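Local coordinates for acetylcholine-binding protein (PDB 2BJ0) that probably binds acetylcholine at the interfaces of a pentamer, as a soluble counterpart of the ligand-binding domain of nicotinic receptors, at residues V48-Q53 with I194-A199; M80-L85 with D100-S105. All coordinates share one frame; numbering follows the deposited sequence.

Overall arrangement
Both contacts are buried and wholly apolar, and their centres lie 19 Å apart in one chain. Interaction 1 joins strand 45-57 of the mixed sheet to strand 190-202 of the antiparallel sheet, so it belongs to the core between the sheets. Interaction 2 lies toward the end of the fold nearer helix 4-12, where the loop that follows strand 72-76 lies over strand 101-105 of the mixed sheet. Branched residues and a phenylalanine fill the first; an unbranched methionine, bent at its thioether, reaches across the second. Thr52 CG2 and Leu85 CD1, 4.0 Å apart, connect the two regions, and residues beside both contacts also meet a neighbouring subunit.

Interaction 1: residues V48-Q53 with I194-A199; sequences VVLWTQ and IEITFA
Val48 and Leu50 make their backbone hydrogen bonds with Val118 and Gln116 of strand 109-121, and turn their side chains across to Phe198 and Ile196. The contact lies in the core of an immunoglobulin-like beta-sandwich, between strands of its two sheets. Two measurements support this: no hydrogen bond links 48-53 with 194-199, and the nearest CA atoms are too far apart for neighbouring strands of one sheet, 11.1 Å for Val48 to Phe198 and 10.8 Å for Leu50 to Ile196. The pairing moves up one segment and down the other, so the strands run in broadly opposing senses.

Each pair meets through one narrow point. Leu50 and Ile196 reach tip to tip, the two CD1 methyls 4.1 Å apart. The leucine CG is anti to the backbone N (chi1 -178°), while the isoleucine branch is extended at its second torsion (chi2 163°), which carries its CD1 out to the far methyl. The other pair approaches from opposite directions: Val48 CG1 lies 3.9 Å from Phe198 CZ, the far corner of the ring, and meets the ring obliquely. Phe120 touches both Val48 and Phe198, and Phe31 of strand 25-40 packs on Ile196, so aromatic residues continue this core around the direct contacts.

On the other side of strand 45-57, Trp51 meets Trp142 of a neighbouring subunit edge-to-face, and Gln53 packs on Cys186 of that subunit, within its vicinal disulfide with Cys187. That placement is consistent with the interfacial ligand site of this family. Across the sandwich, Val48 CG1 is also 4.5 Å from Phe198 CE1 and 4.6 Å from Phe198 CE2, so the methyl is almost equally far from the two carbons that flank CZ.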
loop_
_atom_site.group_PDB
_atom_site.type_symbol
_atom_site.label_atom_id
_atom_site.label_comp_id
_atom_site.label_asym_id
_atom_site.label_seq_id
_atom_site.Cartn_x
_atom_site.Cartn_y
_atom_site.Cartn_z
ATOM N N VAL A 48 5.814 4.032 19.728
ATOM C CA VAL A 48 6.703 5.161 19.877
ATOM C C VAL A 48 6.961 5.760 18.503
ATOM O O VAL A 48 6.807 5.087 17.496
ATOM C CB VAL A 48 8.086 4.726 20.498
ATOM C CG1 VAL A 48 7.904 4.123 21.875
ATOM C CG2 VAL A 48 8.819 3.773 19.592
ATOM N N VAL A 49 7.336 7.040 18.474
ATOM C CA VAL A 49 8.045 7.600 17.321
ATOM C C VAL A 49 9.544 7.629 17.607
ATOM O O VAL A 49 9.990 8.156 18.632
ATOM C CB VAL A 49 7.528 8.983 16.965
ATOM C CG1 VAL A 49 8.322 9.585 15.783
ATOM C CG2 VAL A 49 6.050 8.892 16.606
ATOM N N LEU A 50 10.308 7.089 16.666
ATOM C CA LEU A 50 11.732 6.845 16.840
ATOM C C LEU A 50 12.461 7.254 15.561
ATOM O O LEU A 50 12.087 6.813 14.455
ATOM C CB LEU A 50 11.927 5.349 17.112
ATOM C CG LEU A 50 13.328 4.780 17.381
ATOM C CD1 LEU A 50 13.855 5.216 18.774
ATOM C CD2 LEU A 50 13.339 3.257 17.258
ATOM N N TRP A 51 13.473 8.120 15.678
ATOM C CA TRP A 51 14.436 8.275 14.590
ATOM C C TRP A 51 15.585 7.324 14.822
ATOM O O TRP A 51 16.087 7.250 15.940
ATOM C CB TRP A 51 15.012 9.686 14.556
ATOM C CG TRP A 51 14.034 10.790 14.414
ATOM C CD1 TRP A 51 12.656 10.698 14.231
ATOM C CD2 TRP A 51 14.342 12.186 14.409
ATOM N NE1 TRP A 51 12.119 11.962 14.106
ATOM C CE2 TRP A 51 13.123 12.891 14.209
ATOM C CE3 TRP A 51 15.530 12.926 14.556
ATOM C CZ2 TRP A 51 13.063 14.282 14.170
ATOM C CZ3 TRP A 51 15.462 14.327 14.502
ATOM C CH2 TRP A 51 14.240 14.975 14.305
ATOM N N THR A 52 15.972 6.598 13.774
ATOM C CA THR A 52 17.136 5.725 13.746
ATOM C C THR A 52 18.153 6.455 12.920
ATOM O O THR A 52 17.871 6.787 11.787
ATOM C CB THR A 52 16.824 4.377 13.051
ATOM O OG1 THR A 52 16.017 3.577 13.918
ATOM C CG2 THR A 52 18.105 3.504 12.911
ATOM N N GLN A 53 19.328 6.729 13.482
ATOM C CA GLN A 53 20.344 7.447 12.745
ATOM C C GLN A 53 21.410 6.461 12.375
ATOM O O GLN A 53 22.205 6.088 13.228
ATOM C CB GLN A 53 20.942 8.590 13.590
ATOM C CG GLN A 53 19.908 9.466 14.280
ATOM C CD GLN A 53 20.500 10.593 15.134
ATOM O OE1 GLN A 53 19.821 11.577 15.390
ATOM N NE2 GLN A 53 21.756 10.449 15.570
ATOM N N ILE A 194 21.316 -3.862 18.662
ATOM C CA ILE A 194 21.332 -2.852 19.704
ATOM C C ILE A 194 19.967 -2.883 20.365
ATOM O O ILE A 194 18.922 -2.958 19.690
ATOM C CB ILE A 194 21.687 -1.464 19.141
ATOM C CG1 ILE A 194 23.124 -1.496 18.629
ATOM C CG2 ILE A 194 21.498 -0.355 20.215
ATOM C CD1 ILE A 194 23.624 -0.209 18.012
ATOM N N GLU A 195 19.975 -2.856 21.689
ATOM C CA GLU A 195 18.754 -2.886 22.452
ATOM C C GLU A 195 18.538 -1.557 23.151
ATOM O O GLU A 195 19.364 -1.145 23.984
ATOM C CB GLU A 195 18.824 -4.023 23.463
ATOM C CG GLU A 195 17.603 -4.108 24.369
ATOM C CD GLU A 195 17.256 -5.544 24.754
ATOM O OE1 GLU A 195 17.661 -6.495 24.021
ATOM O OE2 GLU A 195 16.568 -5.717 25.793
ATOM N N ILE A 196 17.425 -0.899 22.836
ATOM C CA ILE A 196 17.034 0.304 23.541
ATOM C C ILE A 196 16.178 -0.042 24.752
ATOM O O ILE A 196 15.208 -0.773 24.632
ATOM C CB ILE A 196 16.275 1.286 22.622
ATOM C CG1 ILE A 196 17.125 1.645 21.408
ATOM C CG2 ILE A 196 15.921 2.548 23.376
ATOM C CD1 ILE A 196 16.307 2.251 20.297
ATOM N N THR A 197 16.548 0.485 25.913
ATOM C CA THR A 197 15.769 0.309 27.122
ATOM C C THR A 197 15.339 1.693 27.612
ATOM O O THR A 197 16.162 2.594 27.723
ATOM C CB THR A 197 16.615 -0.433 28.196
ATOM O OG1 THR A 197 16.928 -1.753 27.716
ATOM C CG2 THR A 197 15.781 -0.705 29.419
ATOM N N PHE A 198 14.046 1.872 27.849
ATOM C CA PHE A 198 13.562 3.116 28.385
ATOM C C PHE A 198 12.524 2.874 29.467
ATOM O O PHE A 198 11.901 1.804 29.521
ATOM C CB PHE A 198 13.091 4.090 27.277
ATOM C CG PHE A 198 11.884 3.616 26.502
ATOM C CD1 PHE A 198 12.032 2.779 25.405
ATOM C CD2 PHE A 198 10.605 4.028 26.868
ATOM C CE1 PHE A 198 10.899 2.351 24.690
ATOM C CE2 PHE A 198 9.456 3.595 26.150
ATOM C CZ PHE A 198 9.620 2.767 25.080
ATOM N N ALA A 199 12.406 3.841 30.377
ATOM C CA ALA A 199 11.382 3.839 31.388
ATOM C C ALA A 199 10.512 5.058 31.186
ATOM O O ALA A 199 11.010 6.134 30.931
ATOM C CB ALA A 199 12.018 3.881 32.787
#

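Interaction 2: residues M80-L85 with D100-S105; sequences MWTPDL and DRVVVS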
loop_
_atom_site.group_PDB
_atom_site.type_symbol
_atom_site.label_atom_id
_atom_site.label_comp_id
_atom_site.label_asym_id
_atom_site.label_seq_id
_atom_site.Cartn_x
_atom_site.Cartn_y
_atom_site.Cartn_z
ATOM N N MET A 80 20.833 2.772 -3.712
ATOM C CA MET A 80 21.998 2.058 -3.171
ATOM C C MET A 80 21.598 1.035 -2.129
ATOM O O MET A 80 20.458 1.029 -1.681
ATOM C CB MET A 80 22.972 3.061 -2.573
ATOM C CG MET A 80 22.388 3.803 -1.414
ATOM S SD MET A 80 23.666 4.691 -0.493
ATOM C CE MET A 80 23.879 6.036 -1.657
ATOM N N TRP A 81 22.514 0.140 -1.772
ATOM C CA TRP A 81 22.272 -0.751 -0.665
ATOM C C TRP A 81 22.111 0.095 0.589
ATOM O O TRP A 81 22.867 1.057 0.788
ATOM C CB TRP A 81 23.465 -1.681 -0.500
ATOM C CG TRP A 81 23.329 -2.622 0.645
ATOM C CD1 TRP A 81 22.792 -3.861 0.608
ATOM C CD2 TRP A 81 23.744 -2.398 2.000
ATOM N NE1 TRP A 81 22.844 -4.433 1.855
ATOM C CE2 TRP A 81 23.412 -3.545 2.730
ATOM C CE3 TRP A 81 24.344 -1.315 2.680
ATOM C CZ2 TRP A 81 23.685 -3.674 4.105
ATOM C CZ3 TRP A 81 24.625 -1.440 4.047
ATOM C CH2 TRP A 81 24.292 -2.608 4.738
ATOM N N THR A 82 21.141 -0.280 1.431
ATOM C CA THR A 82 20.962 0.305 2.769
ATOM C C THR A 82 20.745 -0.839 3.748
ATOM O O THR A 82 20.319 -1.940 3.360
ATOM C CB THR A 82 19.763 1.306 2.842
ATOM O OG1 THR A 82 18.575 0.660 2.371
ATOM C CG2 THR A 82 19.967 2.499 1.882
ATOM N N PRO A 83 21.089 -0.626 5.017
ATOM C CA PRO A 83 20.993 -1.721 6.000
ATOM C C PRO A 83 19.575 -2.279 6.106
ATOM O O PRO A 83 18.622 -1.515 6.154
ATOM C CB PRO A 83 21.387 -1.029 7.312
ATOM C CG PRO A 83 22.367 0.037 6.867
ATOM C CD PRO A 83 21.684 0.600 5.605
ATOM N N ASP A 84 19.443 -3.598 6.174
ATOM C CA ASP A 84 18.132 -4.208 6.387
ATOM C C ASP A 84 17.823 -4.317 7.878
ATOM O O ASP A 84 17.571 -5.405 8.378
ATOM C CB ASP A 84 18.054 -5.573 5.703
ATOM C CG ASP A 84 19.021 -6.593 6.307
ATOM O OD1 ASP A 84 20.126 -6.158 6.750
ATOM O OD2 ASP A 84 18.747 -7.818 6.407
ATOM N N LEU A 85 17.803 -3.185 8.579
ATOM C CA LEU A 85 17.467 -3.160 10.007
ATOM C C LEU A 85 16.017 -3.537 10.235
ATOM O O LEU A 85 15.121 -3.020 9.559
ATOM C CB LEU A 85 17.707 -1.779 10.609
ATOM C CG LEU A 85 19.144 -1.277 10.549
ATOM C CD1 LEU A 85 19.100 0.175 10.911
ATOM C CD2 LEU A 85 20.051 -2.089 11.486
ATOM N N ASP A 100 12.195 9.070 2.212
ATOM C CA ASP A 100 13.130 7.938 2.220
ATOM C C ASP A 100 14.356 8.203 1.353
ATOM O O ASP A 100 14.436 7.754 0.208
ATOM C CB ASP A 100 12.413 6.661 1.782
ATOM C CG ASP A 100 12.915 5.432 2.503
ATOM O OD1 ASP A 100 13.707 5.571 3.472
ATOM O OD2 ASP A 100 12.567 4.280 2.168
ATOM N N ARG A 101 15.318 8.931 1.924
ATOM C CA ARG A 101 16.485 9.371 1.216
ATOM C C ARG A 101 17.713 9.253 2.112
ATOM O O ARG A 101 17.593 9.357 3.316
ATOM C CB ARG A 101 16.343 10.824 0.849
ATOM C CG ARG A 101 15.353 11.122 -0.229
ATOM C CD ARG A 101 15.557 12.500 -0.794
ATOM N NE ARG A 101 15.219 12.505 -2.207
ATOM C CZ ARG A 101 16.036 12.787 -3.203
ATOM N NH1 ARG A 101 17.289 13.125 -3.009
ATOM N NH2 ARG A 101 15.567 12.753 -4.429
ATOM N N VAL A 102 18.875 9.030 1.508
ATOM C CA VAL A 102 20.164 9.040 2.238
ATOM C C VAL A 102 20.951 10.259 1.778
ATOM O O VAL A 102 20.606 10.886 0.737
ATOM C CB VAL A 102 20.995 7.747 1.999
ATOM C CG1 VAL A 102 20.199 6.493 2.397
ATOM C CG2 VAL A 102 21.448 7.635 0.557
ATOM N N VAL A 103 21.993 10.606 2.532
ATOM C CA VAL A 103 22.911 11.678 2.174
ATOM C C VAL A 103 24.321 11.145 2.168
ATOM O O VAL A 103 24.786 10.588 3.163
ATOM C CB VAL A 103 22.850 12.854 3.147
ATOM C CG1 VAL A 103 23.933 13.887 2.788
ATOM C CG2 VAL A 103 21.438 13.487 3.171
ATOM N N VAL A 104 24.972 11.312 1.021
ATOM C CA VAL A 104 26.307 10.815 0.750
ATOM C C VAL A 104 27.262 12.009 0.812
ATOM O O VAL A 104 27.013 13.034 0.181
ATOM C CB VAL A 104 26.380 10.184 -0.663
ATOM C CG1 VAL A 104 27.712 9.574 -0.909
ATOM C CG2 VAL A 104 25.287 9.157 -0.848
ATOM N N SER A 105 28.327 11.859 1.599
ATOM C CA SER A 105 29.361 12.879 1.773
ATOM C C SER A 105 30.487 12.681 0.787
ATOM O O SER A 105 30.598 11.611 0.195
ATOM C CB SER A 105 29.933 12.789 3.180
ATOM O OG SER A 105 28.923 13.085 4.126
#
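This is an apolar loop-to-strand contact: Met80 and Thr82, in the loop between strands 72-76 and 85-87, pack onto Val102 and Val104 of strand 101-105. The absence of hydrogen bonds between 80-85 and 100-105, together with a closest CA separation of 8.8 Å between Thr82 and Val102, shows that side chains make the join.

Met80 does most of the reaching. Its chain bends at the thioether (chi3 76°), bringing CE to 3.5 Å from Val104 CG2 in a tip-to-tip approach. The same methyl is 3.7 Å from Val102 CG2, and Met80 SD passes that valine carbon at 3.8 Å, so the end of the methionine spans two valines on one side of the strand. Thr82 adds a lighter touch, CG2 to Val102 CG1 at 4.0 Å. Val110 of strand 109-121 touches both Met80 and Val102, extending the apolar cluster.

Polar groups are held elsewhere. Asp84 is the centre of an inverse gamma turn; its OD1 is hydrogen-bonded to Ser141 OG and His144 ND1, and its OD2 to Thr143 OG1, bonds that tie the loop beyond the contact to these residues. Arg101 NH2 bonds to Asp15 O of a neighbouring subunit. With methyls and a thioether as the meeting groups, cohesion between loop and strand rests on shape and dispersion and lacks the directionality of polar bonds.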